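Local coordinates for protein HAD-superfamily hydrolase, subfamily IA, variant 1 (Ehrlichia chaffeensis, PDB 3KZX) that probably hydrolyses 2-phosphoglycolate to glycolate and phosphate, as a phosphatase of the haloacid dehalogenase superfamily, at residues Pro176-Ile190 and Ile194-Ser205. Numbering follows the deposited sequence.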
ATOM      1  N   PRO A 176       3.974  18.297   8.955  1.00 10.73           N
ATOM      2  CA  PRO A 176       4.266  17.005   9.559  1.00 11.24           C
ATOM      3  C   PRO A 176       4.118  17.038  11.076  1.00 10.89           C
ATOM      4  O   PRO A 176       4.561  17.995  11.709  1.00  9.96           O
ATOM      5  CB  PRO A 176       5.749  16.743   9.199  1.00 11.72           C
ATOM      6  CG  PRO A 176       6.156  17.809   8.303  1.00 12.62           C
ATOM      7  CD  PRO A 176       5.123  18.867   8.232  1.00 10.97           C
ATOM      8  N   SER A 177       3.471  16.031  11.645  1.00  9.41           N
ATOM      9  CA  SER A 177       3.326  15.935  13.099  1.00 10.28           C
ATOM     10  C   SER A 177       2.844  14.543  13.421  1.00 10.53           C
ATOM     11  O   SER A 177       2.480  13.787  12.532  1.00  9.63           O
ATOM     12  CB  SER A 177       2.256  16.911  13.604  1.00 10.83           C
ATOM     13  OG  SER A 177       0.941  16.442  13.227  1.00 11.84           O
ATOM     14  N   LYS A 178       2.730  14.248  14.707  1.00 10.91           N
ATOM     15  CA  LYS A 178       2.229  12.972  15.145  1.00 11.83           C
ATOM     16  C   LYS A 178       0.718  12.848  14.963  1.00 10.69           C
ATOM     17  O   LYS A 178       0.142  11.785  15.240  1.00 11.31           O
ATOM     18  CB  LYS A 178       2.678  12.700  16.583  1.00 12.25           C
ATOM     19  CG  LYS A 178       4.269  12.577  16.683  1.00 16.89           C
ATOM     20  CD  LYS A 178       4.801  11.273  15.965  1.00 19.32           C
ATOM     21  CE  LYS A 178       6.330  11.240  15.826  1.00 21.12           C
ATOM     22  NZ  LYS A 178       6.846  10.004  15.074  1.00 22.33           N
ATOM     23  N   GLU A 179       0.058  13.902  14.481  1.00  9.38           N
ATOM     24  CA  GLU A 179      -1.345  13.785  14.056  1.00  8.94           C
ATOM     25  C   GLU A 179      -1.515  13.410  12.578  1.00  7.93           C
ATOM     26  O   GLU A 179      -2.630  13.188  12.111  1.00  7.92           O
ATOM     27  CB  GLU A 179      -2.110  15.084  14.341  1.00  9.63           C
ATOM     28  CG  GLU A 179      -2.487  15.248  15.813  1.00 12.65           C
ATOM     29  CD  GLU A 179      -1.286  15.579  16.675  1.00 18.42           C
ATOM     30  OE1 GLU A 179      -0.623  16.612  16.420  1.00 21.83           O
ATOM     31  OE2 GLU A 179      -0.993  14.797  17.610  1.00 24.39           O
ATOM     32  N   VAL A 180      -0.417  13.354  11.836  1.00  7.32           N
ATOM     33  CA  VAL A 180      -0.428  12.771  10.514  1.00  5.94           C
ATOM     34  C   VAL A 180      -0.211  11.260  10.672  1.00  5.99           C
ATOM     35  O   VAL A 180       0.817  10.821  11.165  1.00  6.96           O
ATOM     36  CB  VAL A 180       0.662  13.372   9.622  1.00  6.47           C
ATOM     37  CG1 VAL A 180       0.664  12.686   8.244  1.00  7.01           C
ATOM     38  CG2 VAL A 180       0.431  14.918   9.458  1.00  5.07           C
ATOM     39  N   PHE A 181      -1.203  10.463  10.302  1.00  5.70           N
ATOM     40  CA  PHE A 181      -1.101   8.994  10.383  1.00  5.86           C
ATOM     41  C   PHE A 181      -0.647   8.435   9.043  1.00  5.59           C
ATOM     42  O   PHE A 181      -1.273   8.725   8.011  1.00  7.31           O
ATOM     43  CB  PHE A 181      -2.465   8.336  10.705  1.00  5.57           C
ATOM     44  CG  PHE A 181      -3.074   8.723  12.044  1.00  7.41           C
ATOM     45  CD1 PHE A 181      -2.402   9.517  12.970  1.00 10.61           C
ATOM     46  CD2 PHE A 181      -4.307   8.176  12.411  1.00  9.16           C
ATOM     47  CE1 PHE A 181      -2.984   9.838  14.203  1.00 10.68           C
ATOM     48  CE2 PHE A 181      -4.900   8.484  13.647  1.00  8.69           C
ATOM     49  CZ  PHE A 181      -4.242   9.316  14.537  1.00  9.81           C
ATOM     50  N   PHE A 182       0.433   7.657   9.032  1.00  5.00           N
ATOM     51  CA  PHE A 182       0.858   6.964   7.831  1.00  4.66           C
ATOM     52  C   PHE A 182       0.567   5.482   8.012  1.00  4.19           C
ATOM     53  O   PHE A 182       1.299   4.781   8.716  1.00  3.45           O
ATOM     54  CB  PHE A 182       2.357   7.200   7.519  1.00  5.44           C
ATOM     55  CG  PHE A 182       2.824   6.634   6.160  1.00  6.23           C
ATOM     56  CD1 PHE A 182       4.129   6.794   5.756  1.00  7.91           C
ATOM     57  CD2 PHE A 182       1.983   5.925   5.322  1.00  8.49           C
ATOM     58  CE1 PHE A 182       4.599   6.273   4.565  1.00  9.08           C
ATOM     59  CE2 PHE A 182       2.456   5.406   4.089  1.00 10.03           C
ATOM     60  CZ  PHE A 182       3.772   5.613   3.726  1.00  9.59           C
ATOM     61  N   ILE A 183      -0.524   5.036   7.373  1.00  5.06           N
ATOM     62  CA  ILE A 183      -0.948   3.632   7.369  1.00  5.17           C
ATOM     63  C   ILE A 183      -0.222   2.875   6.273  1.00  5.31           C
ATOM     64  O   ILE A 183      -0.326   3.173   5.110  1.00  5.98           O
ATOM     65  CB  ILE A 183      -2.474   3.443   7.229  1.00  5.84           C
ATOM     66  CG1 ILE A 183      -3.207   4.181   8.344  1.00  6.38           C
ATOM     67  CG2 ILE A 183      -2.806   1.913   7.285  1.00  5.14           C
ATOM     68  CD1 ILE A 183      -4.721   4.429   8.047  1.00  3.56           C
ATOM     69  N   GLY A 184       0.590   1.918   6.701  1.00  6.53           N
ATOM     70  CA  GLY A 184       1.442   1.160   5.823  1.00  6.97           C
ATOM     71  C   GLY A 184       1.779  -0.194   6.403  1.00  6.30           C
ATOM     72  O   GLY A 184       1.772  -0.422   7.631  1.00  7.11           O
ATOM     73  N   ASP A 185       2.096  -1.110   5.513  1.00  6.30           N
ATOM     74  CA  ASP A 185       2.373  -2.496   5.888  1.00  6.43           C
ATOM     75  C   ASP A 185       3.839  -2.786   6.134  1.00  7.38           C
ATOM     76  O   ASP A 185       4.161  -3.733   6.863  1.00  7.13           O
ATOM     77  CB  ASP A 185       1.877  -3.471   4.826  1.00  7.03           C
ATOM     78  CG  ASP A 185       2.618  -3.313   3.534  1.00  8.07           C
ATOM     79  OD1 ASP A 185       2.410  -2.285   2.891  1.00  9.29           O
ATOM     80  OD2 ASP A 185       3.428  -4.195   3.199  1.00  8.47           O
ATOM     81  N   SER A 186       4.719  -1.988   5.550  1.00  7.86           N
ATOM     82  CA  SER A 186       6.136  -2.320   5.484  1.00  7.10           C
ATOM     83  C   SER A 186       6.987  -1.567   6.479  1.00  8.02           C
ATOM     84  O   SER A 186       6.631  -0.493   6.966  1.00  6.51           O
ATOM     85  CB  SER A 186       6.693  -2.044   4.075  1.00  7.07           C
ATOM     86  OG  SER A 186       6.681  -0.657   3.801  1.00  5.87           O
ATOM     87  N   ILE A 187       8.158  -2.141   6.758  1.00  7.81           N
ATOM     88  CA  ILE A 187       9.181  -1.423   7.517  1.00  7.79           C
ATOM     89  C   ILE A 187       9.584  -0.112   6.859  1.00  6.67           C
ATOM     90  O   ILE A 187       9.760   0.890   7.544  1.00  5.43           O
ATOM     91  CB  ILE A 187      10.434  -2.290   7.783  1.00  8.32           C
ATOM     92  CG1 ILE A 187      10.114  -3.608   8.531  1.00 10.96           C
ATOM     93  CG2 ILE A 187      11.522  -1.449   8.540  1.00  9.75           C
ATOM     94  CD1 ILE A 187       8.908  -3.593   9.437  1.00 17.96           C
ATOM     95  N   SER A 188       9.751  -0.088   5.536  1.00  7.05           N
ATOM     96  CA  SER A 188      10.084   1.155   4.873  1.00  7.76           C
ATOM     97  C   SER A 188       8.983   2.216   5.091  1.00  6.23           C
ATOM     98  O   SER A 188       9.290   3.400   5.208  1.00  6.77           O
ATOM     99  CB  SER A 188      10.438   0.981   3.369  1.00  7.49           C
ATOM    100  OG  SER A 188       9.368   0.484   2.616  1.00 14.77           O
ATOM    101  N   ASP A 189       7.716   1.806   5.138  1.00  4.68           N
ATOM    102  CA  ASP A 189       6.651   2.769   5.421  1.00  4.97           C
ATOM    103  C   ASP A 189       6.802   3.346   6.830  1.00  5.54           C
ATOM    104  O   ASP A 189       6.697   4.549   7.031  1.00  6.22           O
ATOM    105  CB  ASP A 189       5.258   2.132   5.302  1.00  5.85           C
ATOM    106  CG  ASP A 189       4.896   1.803   3.892  1.00  6.42           C
ATOM    107  OD1 ASP A 189       5.460   2.432   2.965  1.00  7.25           O
ATOM    108  OD2 ASP A 189       4.025   0.927   3.678  1.00  8.00           O
ATOM    109  N   ILE A 190       7.036   2.467   7.786  1.00  6.37           N
ATOM    110  CA  ILE A 190       7.211   2.860   9.183  1.00  7.36           C
ATOM    111  C   ILE A 190       8.389   3.791   9.337  1.00  7.43           C
ATOM    112  O   ILE A 190       8.278   4.830   9.970  1.00  7.07           O
ATOM    113  CB  ILE A 190       7.350   1.610  10.082  1.00  6.73           C
ATOM    114  CG1 ILE A 190       6.032   0.833  10.113  1.00  8.52           C
ATOM    115  CG2 ILE A 190       7.791   1.974  11.489  1.00  7.68           C
ATOM    116  CD1 ILE A 190       6.178  -0.529  10.695  1.00 12.94           C
ATOM    117  N   ILE A 194       8.415   7.806  10.506  1.00  8.83           N
ATOM    118  CA  ILE A 194       9.212   8.261  11.666  1.00  8.70           C
ATOM    119  C   ILE A 194      10.213   9.338  11.272  1.00  9.02           C
ATOM    120  O   ILE A 194      10.282  10.383  11.939  1.00  8.19           O
ATOM    121  CB  ILE A 194       9.914   7.079  12.348  1.00  9.26           C
ATOM    122  CG1 ILE A 194       8.901   6.133  12.988  1.00  8.62           C
ATOM    123  CG2 ILE A 194      10.915   7.531  13.443  1.00  9.15           C
ATOM    124  CD1 ILE A 194       9.566   4.890  13.589  1.00 12.86           C
ATOM    125  N   GLU A 195      10.934   9.134  10.156  1.00  8.84           N
ATOM    126  CA  GLU A 195      11.952  10.089   9.667  0.50  8.99           C
ATOM    127  C   GLU A 195      11.276  11.408   9.255  1.00  8.80           C
ATOM    128  O   GLU A 195      11.879  12.480   9.312  1.00  7.31           O
ATOM    129  CB  GLU A 195      12.757   9.503   8.477  0.50  9.61           C
ATOM    130  CG  GLU A 195      13.831   8.376   8.839  0.50 10.92           C
ATOM    131  CD  GLU A 195      14.847   8.068   7.709  0.50 11.90           C
ATOM    132  OE1 GLU A 195      15.086   6.860   7.383  0.50 13.96           O
ATOM    133  OE2 GLU A 195      15.417   9.026   7.147  0.50 10.60           O
ATOM    134  N   ALA A 196      10.017  11.320   8.832  1.00  7.59           N
ATOM    135  CA  ALA A 196       9.228  12.497   8.458  1.00  7.38           C
ATOM    136  C   ALA A 196       8.544  13.216   9.622  1.00  8.87           C
ATOM    137  O   ALA A 196       7.938  14.245   9.404  1.00  8.36           O
ATOM    138  CB  ALA A 196       8.161  12.131   7.422  1.00  8.39           C
ATOM    139  N   GLY A 197       8.618  12.659  10.821  1.00  8.51           N
ATOM    140  CA  GLY A 197       8.002  13.279  12.003  1.00  9.52           C
ATOM    141  C   GLY A 197       6.521  12.965  12.168  1.00  9.28           C
ATOM    142  O   GLY A 197       5.805  13.698  12.890  1.00 10.34           O
ATOM    143  N   CYS A 198       6.073  11.900  11.507  1.00  8.76           N
ATOM    144  CA  CYS A 198       4.671  11.508  11.444  1.00  9.23           C
ATOM    145  C   CYS A 198       4.437  10.202  12.229  1.00  8.54           C
ATOM    146  O   CYS A 198       5.379   9.599  12.719  1.00  8.59           O
ATOM    147  CB  CYS A 198       4.238  11.353   9.986  1.00  9.17           C
ATOM    148  SG  CYS A 198       4.332  12.867   9.015  1.00 10.60           S
ATOM    149  N   LEU A 199       3.183   9.820  12.406  1.00  6.89           N
ATOM    150  CA  LEU A 199       2.845   8.660  13.202  1.00  7.89           C
ATOM    151  C   LEU A 199       2.628   7.477  12.272  1.00  7.28           C
ATOM    152  O   LEU A 199       1.635   7.432  11.520  1.00  6.31           O
ATOM    153  CB  LEU A 199       1.548   8.865  14.008  1.00  7.33           C
ATOM    154  CG  LEU A 199       1.264   7.806  15.060  1.00  9.48           C
ATOM    155  CD1 LEU A 199       2.257   7.940  16.223  1.00  6.72           C
ATOM    156  CD2 LEU A 199      -0.222   7.905  15.552  1.00  9.42           C
ATOM    157  N   PRO A 200       3.485   6.465  12.400  1.00  7.42           N
ATOM    158  CA  PRO A 200       3.207   5.235  11.679  1.00  7.66           C
ATOM    159  C   PRO A 200       2.086   4.433  12.308  1.00  7.28           C
ATOM    160  O   PRO A 200       2.008   4.348  13.525  1.00  8.46           O
ATOM    161  CB  PRO A 200       4.525   4.485  11.780  1.00  7.51           C
ATOM    162  CG  PRO A 200       5.096   4.910  13.100  1.00  8.88           C
ATOM    163  CD  PRO A 200       4.616   6.335  13.325  1.00  8.39           C
ATOM    164  N   ILE A 201       1.221   3.863  11.485  1.00  8.38           N
ATOM    165  CA  ILE A 201       0.292   2.806  11.906  1.00  7.96           C
ATOM    166  C   ILE A 201       0.560   1.583  10.995  1.00  7.74           C
ATOM    167  O   ILE A 201       0.428   1.671   9.775  1.00  8.03           O
ATOM    168  CB  ILE A 201      -1.160   3.265  11.801  1.00  7.81           C
ATOM    169  CG1 ILE A 201      -1.361   4.524  12.637  1.00  9.07           C
ATOM    170  CG2 ILE A 201      -2.107   2.148  12.276  1.00  9.57           C
ATOM    171  CD1 ILE A 201      -2.811   5.030  12.660  1.00  9.03           C
ATOM    172  N   LYS A 202       0.995   0.473  11.586  1.00  8.36           N
ATOM    173  CA  LYS A 202       1.282  -0.741  10.821  1.00  9.29           C
ATOM    174  C   LYS A 202      -0.009  -1.470  10.508  1.00 10.03           C
ATOM    175  O   LYS A 202      -0.823  -1.765  11.423  1.00  9.18           O
ATOM    176  CB  LYS A 202       2.244  -1.667  11.558  1.00  9.83           C
ATOM    177  CG  LYS A 202       2.671  -2.925  10.749  1.00 12.63           C
ATOM    178  CD  LYS A 202       3.572  -3.837  11.542  1.00 18.71           C
ATOM    179  CE  LYS A 202       2.819  -4.996  12.263  1.00 23.76           C
ATOM    180  NZ  LYS A 202       2.346  -6.116  11.343  1.00 27.75           N
ATOM    181  N   TYR A 203      -0.189  -1.758   9.222  1.00 10.21           N
ATOM    182  CA  TYR A 203      -1.317  -2.525   8.716  1.00 10.52           C
ATOM    183  C   TYR A 203      -0.851  -3.945   8.379  1.00 12.95           C
ATOM    184  O   TYR A 203       0.185  -4.146   7.730  1.00 11.57           O
ATOM    185  CB  TYR A 203      -1.850  -1.849   7.437  1.00 11.13           C
ATOM    186  CG  TYR A 203      -2.940  -2.623   6.773  1.00  8.99           C
ATOM    187  CD1 TYR A 203      -4.275  -2.483   7.196  1.00  9.43           C
ATOM    188  CD2 TYR A 203      -2.660  -3.507   5.755  1.00  8.99           C
ATOM    189  CE1 TYR A 203      -5.294  -3.203   6.610  1.00  8.00           C
ATOM    190  CE2 TYR A 203      -3.675  -4.270   5.152  1.00 10.61           C
ATOM    191  CZ  TYR A 203      -4.995  -4.102   5.584  1.00  9.69           C
ATOM    192  OH  TYR A 203      -6.010  -4.822   4.992  1.00  8.47           O
ATOM    193  N   GLY A 204      -1.619  -4.934   8.787  1.00 15.82           N
ATOM    194  CA  GLY A 204      -1.421  -6.287   8.264  1.00 19.12           C
ATOM    195  C   GLY A 204      -0.702  -7.145   9.267  1.00 22.34           C
ATOM    196  O   GLY A 204      -0.967  -7.034  10.463  1.00 23.36           O
ATOM    197  N   SER A 205       0.192  -8.015   8.785  1.00 26.45           N
ATOM    198  CA  SER A 205       1.131  -8.755   9.665  1.00 28.37           C
ATOM    199  C   SER A 205       2.566  -8.591   9.182  1.00 29.74           C
ATOM    200  O   SER A 205       3.501  -8.607  10.001  1.00 32.32           O
ATOM    201  CB  SER A 205       0.743 -10.238   9.794  1.00 28.64           C
ATOM    202  OG  SER A 205      -0.531 -10.355  10.415  1.00 31.50           O
TER
HETATM  203  O   HOH W   1       9.414  10.719  14.384  1.00 15.39           O
HETATM  204  O   HOH W   2       2.423  -5.449   8.048  1.00 18.59           O
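Lys-178 NZ donates to Cys-198 O at 2.8 Å, approaching from above the carbonyl plane, and a water bound to the same ammonium donates in turn to Ile-194 O. The lysine gets there by a bend at its second torsion (chi2 -69°), which lays CD and CE along the Cys-198 carbonyl. Between the strands, Leu-199, Ile-201 and Tyr-203 donate to Val-180, Phe-182 and Gly-184 (Leu-199 N to Val-180 O, 2.9 Å), while Phe-182 and Gly-184 donate back to Leu-199 and Ile-201: a regular parallel ladder that sets Phe-182 beside Pro-200 and Ile-183 beside Ile-201. Where it ends, a second water donates to both Asp-185 O and Tyr-203 O. Helix 187-195 joins the strands in a beta-alpha-beta crossover of the Rossmann-like HAD core; strand 27-30 flanks 180-184, and 213-215 flanks 199-203. The turn into the helix carries the acidic HAD motif IV, which in relatives helps hold magnesium. Here Ser-186 N-caps the helix by accepting from Asp-189 N, and the Asp-189 carboxylate lies between Lys-159, its salt-bridge partner, and Asp-31. A Schellman motif at Gly-197 closes the helix. On the sheet face away from it, Leu-199 CD2 sits beside Phe-181 CE1 at 3.6 Å, and Ile-201 CD1 reaches CD2 of the same ring at 3.5 Å. Farther along, Ile-183 CG2 meets CB of Tyr-203, and the tyrosine ring stacks with that of Phe-218. On the helix side Ile-190 crosses Pro-200 at about a right angle, CG2 to CB 4.1 Å. Near the start of the strands, Cys-198 SG packs on Val-180 CG1 at 3.8 Å, with Leu-169 of helix 163-172 against the cysteine.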